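Local coordinates for protein endo-alpha-(1->5)-L-arabinanase (Bacillus licheniformis, PDB 6B7K) that probably hydrolyses internal alpha-(1->5)-arabinofuranosidic linkages in arabinans, as a calcium-binding glycoside hydrolase of family 43, at residues F20-S25 against G282-L287; T32-G37 against L44-S49; F206-S211 against S218-A223; K214-T219 against Y276-N281. One frame throughout, in Å; residues are numbered along the deposited sequence.

Contact 1: F20-S25 against G282-L287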
loop_
_atom_site.group_PDB
_atom_site.type_symbol
_atom_site.label_atom_id
_atom_site.label_comp_id
_atom_site.label_asym_id
_atom_site.label_seq_id
_atom_site.Cartn_x
_atom_site.Cartn_y
_atom_site.Cartn_z
ATOM N N PHE A 20 0.593 -13.721 -9.983
ATOM C CA PHE A 20 0.616 -13.838 -8.531
ATOM C C PHE A 20 1.212 -12.579 -7.921
ATOM O O PHE A 20 2.252 -12.090 -8.373
ATOM C CB PHE A 20 1.423 -15.062 -8.097
ATOM C CG PHE A 20 1.780 -15.062 -6.633
ATOM C CD1 PHE A 20 0.885 -15.536 -5.692
ATOM C CD2 PHE A 20 3.008 -14.585 -6.198
ATOM C CE1 PHE A 20 1.203 -15.541 -4.345
ATOM C CE2 PHE A 20 3.331 -14.584 -4.851
ATOM C CZ PHE A 20 2.426 -15.063 -3.924
ATOM N N ILE A 21 0.560 -12.059 -6.881
ATOM C CA ILE A 21 1.031 -10.858 -6.201
ATOM C C ILE A 21 0.422 -10.834 -4.809
ATOM O O ILE A 21 -0.569 -11.513 -4.535
ATOM C CB ILE A 21 0.669 -9.579 -6.998
ATOM C CG1 ILE A 21 1.607 -8.432 -6.623
ATOM C CG2 ILE A 21 -0.781 -9.185 -6.744
ATOM C CD1 ILE A 21 3.065 -8.746 -6.853
ATOM N N HIS A 22 1.029 -10.053 -3.920
ATOM C CA HIS A 22 0.467 -9.800 -2.603
ATOM C C HIS A 22 0.938 -8.429 -2.147
ATOM O O HIS A 22 2.134 -8.131 -2.215
ATOM C CB HIS A 22 0.884 -10.878 -1.600
ATOM C CG HIS A 22 -0.063 -11.024 -0.451
ATOM N ND1 HIS A 22 0.164 -10.447 0.779
ATOM C CD2 HIS A 22 -1.246 -11.674 -0.349
ATOM C CE1 HIS A 22 -0.836 -10.742 1.592
ATOM N NE2 HIS A 22 -1.704 -11.485 0.931
ATOM N N ASP A 23 -0.009 -7.603 -1.694
ATOM C CA ASP A 23 0.241 -6.217 -1.312
ATOM C C ASP A 23 0.833 -5.437 -2.485
ATOM O O ASP A 23 1.972 -4.963 -2.400
ATOM C CB ASP A 23 1.172 -6.159 -0.099
ATOM C CG ASP A 23 0.719 -7.072 1.027
ATOM O OD1 ASP A 23 -0.466 -7.001 1.416
ATOM O OD2 ASP A 23 1.548 -7.872 1.516
ATOM N N PRO A 24 0.095 -5.268 -3.581
ATOM C CA PRO A 24 0.667 -4.652 -4.779
ATOM C C PRO A 24 0.617 -3.129 -4.762
ATOM O O PRO A 24 -0.179 -2.502 -4.058
ATOM C CB PRO A 24 -0.230 -5.202 -5.896
ATOM C CG PRO A 24 -1.558 -5.295 -5.250
ATOM C CD PRO A 24 -1.300 -5.690 -3.809
ATOM N N SER A 25 1.499 -2.545 -5.572
ATOM C CA SER A 25 1.508 -1.113 -5.850
ATOM C C SER A 25 1.901 -0.935 -7.306
ATOM O O SER A 25 2.976 -1.384 -7.715
ATOM C CB SER A 25 2.476 -0.365 -4.928
ATOM O OG SER A 25 2.425 1.036 -5.150
ATOM N N GLY A 282 -7.006 -20.497 -3.449
ATOM C CA GLY A 282 -6.883 -19.278 -2.674
ATOM C C GLY A 282 -5.572 -18.545 -2.782
ATOM O O GLY A 282 -5.266 -17.725 -1.912
ATOM N N VAL A 283 -4.782 -18.810 -3.819
ATOM C CA VAL A 283 -3.557 -18.053 -4.019
ATOM C C VAL A 283 -3.911 -16.645 -4.482
ATOM O O VAL A 283 -4.794 -16.449 -5.328
ATOM C CB VAL A 283 -2.643 -18.784 -5.017
ATOM C CG1 VAL A 283 -3.426 -19.216 -6.229
ATOM C CG2 VAL A 283 -1.480 -17.908 -5.426
ATOM N N SER A 284 -3.241 -15.652 -3.902
ATOM C CA SER A 284 -3.550 -14.259 -4.197
ATOM C C SER A 284 -3.072 -13.882 -5.594
ATOM O O SER A 284 -1.898 -14.062 -5.932
ATOM C CB SER A 284 -2.909 -13.344 -3.155
ATOM O OG SER A 284 -1.512 -13.560 -3.080
ATOM N N LYS A 285 -3.986 -13.352 -6.401
ATOM C CA LYS A 285 -3.704 -12.905 -7.757
ATOM C C LYS A 285 -3.764 -11.382 -7.822
ATOM O O LYS A 285 -4.084 -10.701 -6.845
ATOM C CB LYS A 285 -4.688 -13.534 -8.746
ATOM C CG LYS A 285 -4.806 -15.041 -8.632
ATOM C CD LYS A 285 -3.501 -15.720 -8.989
ATOM C CE LYS A 285 -3.670 -17.224 -9.042
ATOM N NZ LYS A 285 -2.449 -17.894 -9.567
ATOM N N LEU A 286 -3.454 -10.848 -8.999
ATOM C CA LEU A 286 -3.484 -9.414 -9.248
ATOM C C LEU A 286 -4.814 -9.034 -9.885
ATOM O O LEU A 286 -5.220 -9.629 -10.888
ATOM C CB LEU A 286 -2.323 -8.996 -10.150
ATOM C CG LEU A 286 -2.267 -7.521 -10.556
ATOM C CD1 LEU A 286 -2.160 -6.635 -9.326
ATOM C CD2 LEU A 286 -1.108 -7.273 -11.509
ATOM N N LEU A 287 -5.489 -8.050 -9.299
ATOM C CA LEU A 287 -6.744 -7.528 -9.822
ATOM C C LEU A 287 -6.592 -6.031 -10.044
ATOM O O LEU A 287 -6.245 -5.293 -9.115
ATOM C CB LEU A 287 -7.909 -7.818 -8.874
ATOM C CG LEU A 287 -8.476 -9.236 -8.930
ATOM C CD1 LEU A 287 -9.791 -9.308 -8.174
ATOM C CD2 LEU A 287 -8.657 -9.679 -10.374
#
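This contact joins the first and last sheets of the five-bladed beta-propeller of the GH43 fold. Residues 20-25 form a loop running into strand 25-29. They lie beside residues 283-286, with a single beta bridge between Phe-20 and Lys-285.

The polar part centres on Ser-284. Its chi1 of 56° sets OG between its own backbone N and carbonyl carbon. From there OG donates to Ile-21 O at 2.7 Å, coming from above the carbonyl plane. Ile-21 N returns a weak bond to Ser-284 O at 3.3 Å. The same OG sits at the edge of the His-22 ring, 3.3 Å from His-22 CD2. The ring has two further bonds, one of them weak: NE2 pairs with Tyr-276 OH, and ND1 gives the weak bond to OD2 of Asp-23. Asp-23, the predicted proton acceptor, follows His-22 in this loop.

The apolar part has two patches. At one end the edge of the Phe-20 ring meets Val-283, the two side chains crossing obliquely. At the other, Leu-286 CD1 approaches Pro-24 CB at 4.2 Å, and Ile-21 CG2 packs 3.7 Å from Leu-286 CB.

Contact 2: T32-G37 against L44-S49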
loop_
_atom_site.group_PDB
_atom_site.type_symbol
_atom_site.label_atom_id
_atom_site.label_comp_id
_atom_site.label_asym_id
_atom_site.label_seq_id
_atom_site.Cartn_x
_atom_site.Cartn_y
_atom_site.Cartn_z
ATOM N N THR A 32 5.335 0.253 -20.278
ATOM C CA THR A 32 5.456 -0.949 -19.465
ATOM C C THR A 32 4.856 -0.720 -18.085
ATOM O O THR A 32 5.240 0.222 -17.382
ATOM C CB THR A 32 6.920 -1.371 -19.333
ATOM O OG1 THR A 32 7.485 -1.555 -20.637
ATOM C CG2 THR A 32 7.026 -2.673 -18.553
ATOM N N TRP A 33 3.918 -1.581 -17.702
ATOM C CA TRP A 33 3.384 -1.565 -16.350
ATOM C C TRP A 33 4.315 -2.332 -15.421
ATOM O O TRP A 33 4.894 -3.352 -15.805
ATOM C CB TRP A 33 1.989 -2.193 -16.306
ATOM C CG TRP A 33 0.987 -1.623 -17.271
ATOM C CD1 TRP A 33 0.866 -1.919 -18.597
ATOM C CD2 TRP A 33 -0.056 -0.689 -16.972
ATOM N NE1 TRP A 33 -0.179 -1.216 -19.147
ATOM C CE2 TRP A 33 -0.762 -0.454 -18.170
ATOM C CE3 TRP A 33 -0.458 -0.023 -15.812
ATOM C CZ2 TRP A 33 -1.847 0.416 -18.238
ATOM C CZ3 TRP A 33 -1.532 0.842 -15.882
ATOM C CH2 TRP A 33 -2.214 1.055 -17.088
ATOM N N TYR A 34 4.458 -1.837 -14.193
ATOM C CA TYR A 34 5.240 -2.511 -13.163
ATOM C C TYR A 34 4.408 -2.591 -11.894
ATOM O O TYR A 34 3.961 -1.562 -11.374
ATOM C CB TYR A 34 6.562 -1.785 -12.888
ATOM C CG TYR A 34 7.563 -1.862 -14.018
ATOM C CD1 TYR A 34 8.345 -2.995 -14.202
ATOM C CD2 TYR A 34 7.732 -0.799 -14.896
ATOM C CE1 TYR A 34 9.262 -3.071 -15.233
ATOM C CE2 TYR A 34 8.649 -0.863 -15.929
ATOM C CZ TYR A 34 9.411 -2.002 -16.095
ATOM O OH TYR A 34 10.323 -2.069 -17.125
ATOM N N THR A 35 4.199 -3.806 -11.400
ATOM C CA THR A 35 3.551 -4.033 -10.118
ATOM C C THR A 35 4.606 -4.486 -9.116
ATOM O O THR A 35 5.227 -5.539 -9.295
ATOM C CB THR A 35 2.438 -5.074 -10.226
ATOM O OG1 THR A 35 1.388 -4.579 -11.065
ATOM C CG2 THR A 35 1.868 -5.380 -8.850
ATOM N N PHE A 36 4.824 -3.675 -8.086
ATOM C CA PHE A 36 5.685 -4.047 -6.973
ATOM C C PHE A 36 4.843 -4.724 -5.900
ATOM O O PHE A 36 3.750 -4.251 -5.571
ATOM C CB PHE A 36 6.394 -2.818 -6.400
ATOM C CG PHE A 36 7.469 -2.257 -7.294
ATOM C CD1 PHE A 36 7.142 -1.541 -8.434
ATOM C CD2 PHE A 36 8.807 -2.432 -6.982
ATOM C CE1 PHE A 36 8.129 -1.020 -9.253
ATOM C CE2 PHE A 36 9.800 -1.914 -7.797
ATOM C CZ PHE A 36 9.460 -1.207 -8.932
ATOM N N GLY A 37 5.348 -5.833 -5.360
ATOM C CA GLY A 37 4.606 -6.595 -4.379
ATOM C C GLY A 37 5.523 -7.170 -3.320
ATOM O O GLY A 37 6.748 -7.059 -3.400
ATOM N N LEU A 44 11.760 -8.138 -2.710
ATOM C CA LEU A 44 10.499 -7.575 -3.174
ATOM C C LEU A 44 10.182 -8.103 -4.565
ATOM O O LEU A 44 11.065 -8.175 -5.426
ATOM C CB LEU A 44 10.557 -6.045 -3.196
ATOM C CG LEU A 44 10.670 -5.369 -1.831
ATOM C CD1 LEU A 44 10.999 -3.897 -1.992
ATOM C CD2 LEU A 44 9.376 -5.551 -1.049
ATOM N N ARG A 45 8.920 -8.465 -4.779
ATOM C CA ARG A 45 8.485 -9.066 -6.032
ATOM C C ARG A 45 8.069 -7.993 -7.028
ATOM O O ARG A 45 7.372 -7.037 -6.677
ATOM C CB ARG A 45 7.324 -10.030 -5.781
ATOM C CG ARG A 45 6.714 -10.634 -7.032
ATOM C CD ARG A 45 5.909 -11.883 -6.695
ATOM N NE ARG A 45 5.094 -12.341 -7.817
ATOM C CZ ARG A 45 5.559 -13.049 -8.843
ATOM N NH1 ARG A 45 6.843 -13.377 -8.900
ATOM N NH2 ARG A 45 4.739 -13.425 -9.817
ATOM N N VAL A 46 8.514 -8.152 -8.275
ATOM C CA VAL A 46 8.174 -7.243 -9.360
ATOM C C VAL A 46 7.715 -8.068 -10.551
ATOM O O VAL A 46 8.369 -9.051 -10.919
ATOM C CB VAL A 46 9.363 -6.347 -9.754
ATOM C CG1 VAL A 46 8.983 -5.455 -10.917
ATOM C CG2 VAL A 46 9.816 -5.511 -8.570
ATOM N N ILE A 47 6.589 -7.679 -11.145
ATOM C CA ILE A 47 6.105 -8.288 -12.375
ATOM C C ILE A 47 5.755 -7.178 -13.354
ATOM O O ILE A 47 5.326 -6.088 -12.961
ATOM C CB ILE A 47 4.901 -9.227 -12.135
ATOM C CG1 ILE A 47 3.792 -8.515 -11.362
ATOM C CG2 ILE A 47 5.345 -10.466 -11.382
ATOM C CD1 ILE A 47 2.606 -9.409 -11.061
ATOM N N LYS A 48 5.956 -7.458 -14.638
ATOM C CA LYS A 48 5.839 -6.469 -15.697
ATOM C C LYS A 48 4.745 -6.870 -16.677
ATOM O O LYS A 48 4.321 -8.028 -16.730
ATOM C CB LYS A 48 7.175 -6.306 -16.438
ATOM C CG LYS A 48 7.749 -7.621 -16.946
ATOM C CD LYS A 48 9.176 -7.472 -17.450
ATOM C CE LYS A 48 9.244 -6.569 -18.665
ATOM N NZ LYS A 48 10.606 -6.565 -19.265
ATOM N N SER A 49 4.295 -5.893 -17.467
ATOM C CA SER A 49 3.244 -6.133 -18.445
ATOM C C SER A 49 3.308 -5.070 -19.532
ATOM O O SER A 49 3.533 -3.892 -19.245
ATOM C CB SER A 49 1.860 -6.127 -17.792
ATOM O OG SER A 49 0.849 -6.325 -18.763
#
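Six backbone hydrogen bonds hold residues 32-37 to residues 44-49. They come as three reciprocal pairs. Thr-35 N to Ile-47 O is the straightest, with 173° at the hydrogen, and lies nearly along the C=O axis at 3.0 Å. Ile-47 N answers to Thr-35 O, in the carbonyl plane. Gly-37 N reaches Arg-45 O at 2.7 Å, while Arg-45 N meets Gly-37 O from well above its carbonyl plane. Trp-33 and Ser-49 form the third pair. Between these pairs, CA-H...O contacts such as Val-46 CA to Thr-35 O, 3.4 Å, fill in the ladder.

Arg-45 runs out extended from CG to NE. Its charge goes to partners beyond the hairpin: NH2 forms a salt bridge with Asp-18, and NE bonds Phe-20 O. Ile-47 CG2 lies over one face of the guanidinium, offset toward its rim.

The two strands form an antiparallel beta hairpin in the first blade of the propeller, and their axes run at 161°. Strand 25-29 adds to one flank and strand 54-61 to the other.

Side chains alternate between the two faces. Tyr-34, Phe-36, Val-46 and Lys-48 share one. Phe-36 and Val-46 lie side by side and point the same way, with Phe-36 CD2 3.6 Å from Val-46 CG2. Tyr-34 runs alongside Lys-48, its CE1 4.0 Å from Lys-48 CB. Thr-35 and Ile-47 are on the other face. There Ile-47 CG1, set between backbone N and carbonyl carbon by chi1 of 53°, comes 3.9 Å from Thr-35 CB.

Contact 3: F206-S211 against S218-A223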
loop_
_atom_site.group_PDB
_atom_site.type_symbol
_atom_site.label_atom_id
_atom_site.label_comp_id
_atom_site.label_asym_id
_atom_site.label_seq_id
_atom_site.Cartn_x
_atom_site.Cartn_y
_atom_site.Cartn_z
ATOM N N PHE A 206 -7.922 5.405 1.079
ATOM C CA PHE A 206 -8.348 4.016 0.976
ATOM C C PHE A 206 -7.613 3.193 2.025
ATOM O O PHE A 206 -6.455 3.475 2.345
ATOM C CB PHE A 206 -8.060 3.446 -0.415
ATOM C CG PHE A 206 -8.735 4.184 -1.534
ATOM C CD1 PHE A 206 -8.201 5.363 -2.030
ATOM C CD2 PHE A 206 -9.888 3.685 -2.112
ATOM C CE1 PHE A 206 -8.813 6.036 -3.069
ATOM C CE2 PHE A 206 -10.507 4.354 -3.149
ATOM C CZ PHE A 206 -9.968 5.532 -3.629
ATOM N N VAL A 207 -8.291 2.180 2.564
ATOM C CA VAL A 207 -7.710 1.284 3.560
ATOM C C VAL A 207 -8.228 -0.127 3.315
ATOM O O VAL A 207 -9.141 -0.355 2.519
ATOM C CB VAL A 207 -8.025 1.711 5.013
ATOM C CG1 VAL A 207 -7.371 3.047 5.359
ATOM C CG2 VAL A 207 -9.523 1.764 5.234
ATOM N N SER A 208 -7.633 -1.079 4.026
ATOM C CA SER A 208 -8.056 -2.471 3.999
ATOM C C SER A 208 -8.562 -2.859 5.382
ATOM O O SER A 208 -7.905 -2.572 6.389
ATOM C CB SER A 208 -6.910 -3.385 3.564
ATOM O OG SER A 208 -6.462 -3.043 2.264
ATOM N N PHE A 209 -9.722 -3.502 5.427
ATOM C CA PHE A 209 -10.348 -3.908 6.674
ATOM C C PHE A 209 -10.172 -5.404 6.910
ATOM O O PHE A 209 -10.161 -6.203 5.970
ATOM C CB PHE A 209 -11.844 -3.572 6.676
ATOM C CG PHE A 209 -12.154 -2.135 7.002
ATOM C CD1 PHE A 209 -11.160 -1.268 7.426
ATOM C CD2 PHE A 209 -13.453 -1.659 6.898
ATOM C CE1 PHE A 209 -11.454 0.050 7.730
ATOM C CE2 PHE A 209 -13.754 -0.344 7.201
ATOM C CZ PHE A 209 -12.753 0.512 7.617
ATOM N N ASP A 210 -10.025 -5.766 8.187
ATOM C CA ASP A 210 -10.102 -7.143 8.671
ATOM C C ASP A 210 -8.907 -7.997 8.241
ATOM O O ASP A 210 -7.827 -7.466 7.962
ATOM C CB ASP A 210 -11.426 -7.777 8.227
ATOM C CG ASP A 210 -12.637 -6.925 8.581
ATOM O OD1 ASP A 210 -12.704 -6.425 9.725
ATOM O OD2 ASP A 210 -13.523 -6.754 7.713
ATOM N N SER A 211 -9.087 -9.318 8.196
ATOM C CA SER A 211 -7.976 -10.267 8.160
ATOM C C SER A 211 -7.564 -10.607 6.731
ATOM O O SER A 211 -8.409 -10.747 5.845
ATOM C CB SER A 211 -8.358 -11.545 8.913
ATOM O OG SER A 211 -7.248 -12.410 9.063
ATOM N N SER A 218 -10.317 -15.661 3.905
ATOM C CA SER A 218 -9.913 -14.409 4.527
ATOM C C SER A 218 -11.000 -13.351 4.393
ATOM O O SER A 218 -11.623 -13.205 3.337
ATOM C CB SER A 218 -8.608 -13.902 3.913
ATOM O OG SER A 218 -8.710 -13.783 2.506
ATOM N N THR A 219 -11.227 -12.612 5.476
ATOM C CA THR A 219 -12.159 -11.486 5.485
ATOM C C THR A 219 -11.362 -10.221 5.213
ATOM O O THR A 219 -10.757 -9.650 6.119
ATOM C CB THR A 219 -12.887 -11.391 6.820
ATOM O OG1 THR A 219 -11.936 -11.135 7.861
ATOM C CG2 THR A 219 -13.625 -12.692 7.134
ATOM N N TYR A 220 -11.319 -9.802 3.959
ATOM C CA TYR A 220 -10.545 -8.634 3.578
ATOM C C TYR A 220 -11.441 -7.722 2.756
ATOM O O TYR A 220 -12.073 -8.168 1.792
ATOM C CB TYR A 220 -9.292 -9.045 2.784
ATOM C CG TYR A 220 -8.009 -8.288 3.106
ATOM C CD1 TYR A 220 -7.871 -7.572 4.288
ATOM C CD2 TYR A 220 -6.932 -8.297 2.219
ATOM C CE1 TYR A 220 -6.699 -6.886 4.578
ATOM C CE2 TYR A 220 -5.759 -7.611 2.500
ATOM C CZ TYR A 220 -5.650 -6.908 3.676
ATOM O OH TYR A 220 -4.481 -6.237 3.949
ATOM N N LYS A 221 -11.485 -6.446 3.125
ATOM C CA LYS A 221 -12.345 -5.481 2.463
ATOM C C LYS A 221 -11.537 -4.242 2.107
ATOM O O LYS A 221 -10.413 -4.051 2.573
ATOM C CB LYS A 221 -13.544 -5.111 3.342
ATOM C CG LYS A 221 -14.467 -6.273 3.632
ATOM C CD LYS A 221 -15.426 -5.907 4.745
ATOM C CE LYS A 221 -16.209 -7.116 5.206
ATOM N NZ LYS A 221 -15.303 -8.155 5.763
ATOM N N ILE A 222 -12.126 -3.401 1.261
ATOM C CA ILE A 222 -11.532 -2.137 0.843
ATOM C C ILE A 222 -12.530 -1.033 1.159
ATOM O O ILE A 222 -13.661 -1.050 0.656
ATOM C CB ILE A 222 -11.172 -2.136 -0.651
ATOM C CG1 ILE A 222 -10.077 -3.166 -0.937
ATOM C CG2 ILE A 222 -10.735 -0.747 -1.092
ATOM C CD1 ILE A 222 -9.742 -3.301 -2.403
ATOM N N ALA A 223 -12.115 -0.081 1.993
ATOM C CA ALA A 223 -12.968 1.017 2.425
ATOM C C ALA A 223 -12.247 2.339 2.208
ATOM O O ALA A 223 -11.016 2.408 2.260
ATOM C CB ALA A 223 -13.364 0.875 3.899
#
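Phe-209 O takes one hydrogen bond and one CA-H...O contact from residues 218-223. Lys-221 N donates the hydrogen bond at 3.1 Å, in the carbonyl plane and on a lone pair. Tyr-220 CA makes the CA-H...O contact to Phe-209 O at 3.4 Å. The edge of the Tyr-220 ring is also near this oxygen.

Phe-209 N returns a bond to Lys-221 O, and Val-207 and Ala-223 form a second reciprocal pair. This is the antiparallel hairpin of strands 202-209 and 221-227, within one propeller blade.

On one face of the sheet, Ala-223 CB lies over the Phe-209 ring, a CH-pi contact of 3.9 Å to the centroid. Beyond it, Lys-221 bends at its last torsion, chi4 62°, and NZ makes a salt bridge to Asp-210 OD2 at 3.0 Å. It meets the carboxylate from above its plane.

Tyr-220 CE1 packs 3.7 Å from Ser-208 CB. The hydroxyl makes a weak hydrogen bond to OE2 of Glu-192, the predicted proton donor. An alanine at Tyr-220 would remove the ring and hydroxyl, and would probably loosen the packing on Ser-208 and lose the weak bond to Glu-192. Even through a weak bond, a phenol beside that carboxylate could influence its ionisation.

Contact 4: K214-T219 against Y276-N281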
loop_
_atom_site.group_PDB
_atom_site.type_symbol
_atom_site.label_atom_id
_atom_site.label_comp_id
_atom_site.label_asym_id
_atom_site.label_seq_id
_atom_site.Cartn_x
_atom_site.Cartn_y
_atom_site.Cartn_z
ATOM N N LYS A 214 -5.788 -15.447 5.262
ATOM C CA LYS A 214 -6.528 -16.695 5.396
ATOM C C LYS A 214 -6.955 -17.276 4.051
ATOM O O LYS A 214 -7.732 -18.235 4.023
ATOM C CB LYS A 214 -7.745 -16.494 6.302
ATOM N N GLY A 215 -6.471 -16.721 2.943
ATOM C CA GLY A 215 -6.722 -17.332 1.643
ATOM C C GLY A 215 -8.171 -17.193 1.218
ATOM O O GLY A 215 -8.767 -16.113 1.309
ATOM N N VAL A 216 -8.745 -18.301 0.734
ATOM C CA VAL A 216 -10.153 -18.326 0.335
ATOM C C VAL A 216 -11.048 -17.837 1.465
ATOM O O VAL A 216 -12.075 -17.191 1.221
ATOM C CB VAL A 216 -10.557 -19.747 -0.115
ATOM C CG1 VAL A 216 -12.060 -19.843 -0.346
ATOM C CG2 VAL A 216 -9.828 -20.136 -1.367
ATOM N N ASP A 217 -10.675 -18.119 2.710
ATOM C CA ASP A 217 -11.504 -17.813 3.866
ATOM C C ASP A 217 -11.190 -16.462 4.503
ATOM O O ASP A 217 -11.759 -16.143 5.549
ATOM C CB ASP A 217 -11.361 -18.915 4.915
ATOM C CG ASP A 217 -12.313 -20.062 4.685
ATOM O OD1 ASP A 217 -13.203 -19.936 3.818
ATOM O OD2 ASP A 217 -12.173 -21.090 5.377
ATOM N N SER A 218 -10.317 -15.661 3.905
ATOM C CA SER A 218 -9.913 -14.409 4.527
ATOM C C SER A 218 -11.000 -13.351 4.393
ATOM O O SER A 218 -11.623 -13.205 3.337
ATOM C CB SER A 218 -8.608 -13.902 3.913
ATOM O OG SER A 218 -8.710 -13.783 2.506
ATOM N N THR A 219 -11.227 -12.612 5.476
ATOM C CA THR A 219 -12.159 -11.486 5.485
ATOM C C THR A 219 -11.362 -10.221 5.213
ATOM O O THR A 219 -10.757 -9.650 6.119
ATOM C CB THR A 219 -12.887 -11.391 6.820
ATOM O OG1 THR A 219 -11.936 -11.135 7.861
ATOM C CG2 THR A 219 -13.625 -12.692 7.134
ATOM N N TYR A 276 -7.999 -13.297 -3.500
ATOM C CA TYR A 276 -7.710 -14.713 -3.318
ATOM C C TYR A 276 -8.614 -15.542 -4.224
ATOM O O TYR A 276 -9.836 -15.555 -4.049
ATOM C CB TYR A 276 -7.873 -15.101 -1.850
ATOM C CG TYR A 276 -6.920 -14.335 -0.961
ATOM C CD1 TYR A 276 -7.268 -13.096 -0.439
ATOM C CD2 TYR A 276 -5.658 -14.836 -0.672
ATOM C CE1 TYR A 276 -6.393 -12.384 0.358
ATOM C CE2 TYR A 276 -4.776 -14.131 0.126
ATOM C CZ TYR A 276 -5.149 -12.905 0.634
ATOM O OH TYR A 276 -4.276 -12.200 1.430
ATOM N N ASP A 277 -8.002 -16.231 -5.185
ATOM C CA ASP A 277 -8.732 -16.968 -6.213
ATOM C C ASP A 277 -9.360 -18.220 -5.612
ATOM O O ASP A 277 -8.653 -19.168 -5.257
ATOM C CB ASP A 277 -7.787 -17.329 -7.355
ATOM C CG ASP A 277 -8.518 -17.632 -8.644
ATOM O OD1 ASP A 277 -9.768 -17.649 -8.629
ATOM O OD2 ASP A 277 -7.844 -17.845 -9.675
ATOM N N ALA A 278 -10.691 -18.233 -5.507
ATOM C CA ALA A 278 -11.385 -19.408 -4.992
ATOM C C ALA A 278 -11.321 -20.586 -5.955
ATOM O O ALA A 278 -11.602 -21.719 -5.550
ATOM C CB ALA A 278 -12.843 -19.069 -4.681
ATOM N N LEU A 279 -10.964 -20.350 -7.216
ATOM C CA LEU A 279 -10.825 -21.412 -8.200
ATOM C C LEU A 279 -9.383 -21.881 -8.348
ATOM O O LEU A 279 -9.055 -22.558 -9.328
ATOM C CB LEU A 279 -11.377 -20.956 -9.551
ATOM C CG LEU A 279 -12.889 -20.724 -9.621
ATOM C CD1 LEU A 279 -13.312 -20.328 -11.029
ATOM C CD2 LEU A 279 -13.644 -21.961 -9.160
ATOM N N ASP A 280 -8.517 -21.545 -7.395
ATOM C CA ASP A 280 -7.117 -21.942 -7.475
ATOM C C ASP A 280 -6.516 -22.037 -6.073
ATOM O O ASP A 280 -5.411 -21.561 -5.811
ATOM C CB ASP A 280 -6.329 -20.973 -8.357
ATOM C CG ASP A 280 -5.036 -21.575 -8.869
ATOM O OD1 ASP A 280 -5.068 -22.740 -9.314
ATOM O OD2 ASP A 280 -3.993 -20.888 -8.837
ATOM N N ASN A 281 -7.250 -22.659 -5.151
ATOM C CA ASN A 281 -6.797 -22.915 -3.782
ATOM C C ASN A 281 -6.475 -21.636 -3.014
ATOM O O ASN A 281 -5.736 -21.675 -2.026
ATOM C CB ASN A 281 -5.582 -23.854 -3.757
ATOM C CG ASN A 281 -5.883 -25.215 -4.347
ATOM O OD1 ASN A 281 -6.836 -25.380 -5.110
ATOM N ND2 ASN A 281 -5.063 -26.203 -4.002
#
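The Tyr-276 ring lies flat beneath the turn at residues 215-218. Its CG is anti to the carbonyl carbon, chi1 -61°, and this points the side chain at the turn. Gly-215 N stands 4.1 Å above the plane of the Tyr-276 ring, offset toward its rim. Ser-218 OG is over the same face, 3.4 Å from Tyr-276 CD1. Gly-215 O comes as close to Tyr-276 CG.

No hydrogen bond crosses between the segments. Ser-218 OG and Gly-215 O, both close to the ring, bond each other. Gly-215 O takes two bonds, from Ser-218 N at 3.1 Å and from Ser-218 OG at 2.6 Å. The second is in the carbonyl plane on a lone pair, and it fixes the hydroxyl. Gly-215 has a positive phi, which favours glycine.

Val-216 lies beside the ring. Its CG2 is 4.0 Å from Ala-278 CA and reaches Asn-281 C as well. Ala-278 is part of a type I turn from Asp-277 to Asp-280. Asp-277 OD1 accepts from Leu-279 N, making an Asx turn, and also forms a salt bridge to Arg-256.

The Tyr-276 hydroxyl is bonded by His-22 and His-274. An alanine at Tyr-276 would remove both the ring under Gly-215 and this hydroxyl, and would probably leave the turn less well supported and His-22 less firmly placed. The contact sets the loop between strands 202-209 and 221-227 of one propeller blade against the end of strand 270-277 and the following turn in the next, with Tyr-276 about 6 Å, side chain to side chain, from Asp-23, the predicted proton acceptor.

How the contacts relate
From the N terminus, contact 1 opens first, at residues 20-25, and closes last, at 282-287. It spans nearly the whole chain and joins the first and last propeller sheets. The other three contacts nest inside its loop. Contact 2 closes a short hairpin in the first blade and touches contact 1 directly. Contact 3 closes a second hairpin much later, in series with contact 2. Contact 4 begins in the connection of that hairpin, shares Ser-218 and Thr-219 with contact 3, and reaches forward to the end of strand 270-277. It touches contact 1 at the loop of residues 20-25 and around Gly-282; both contacts reach the same sheet.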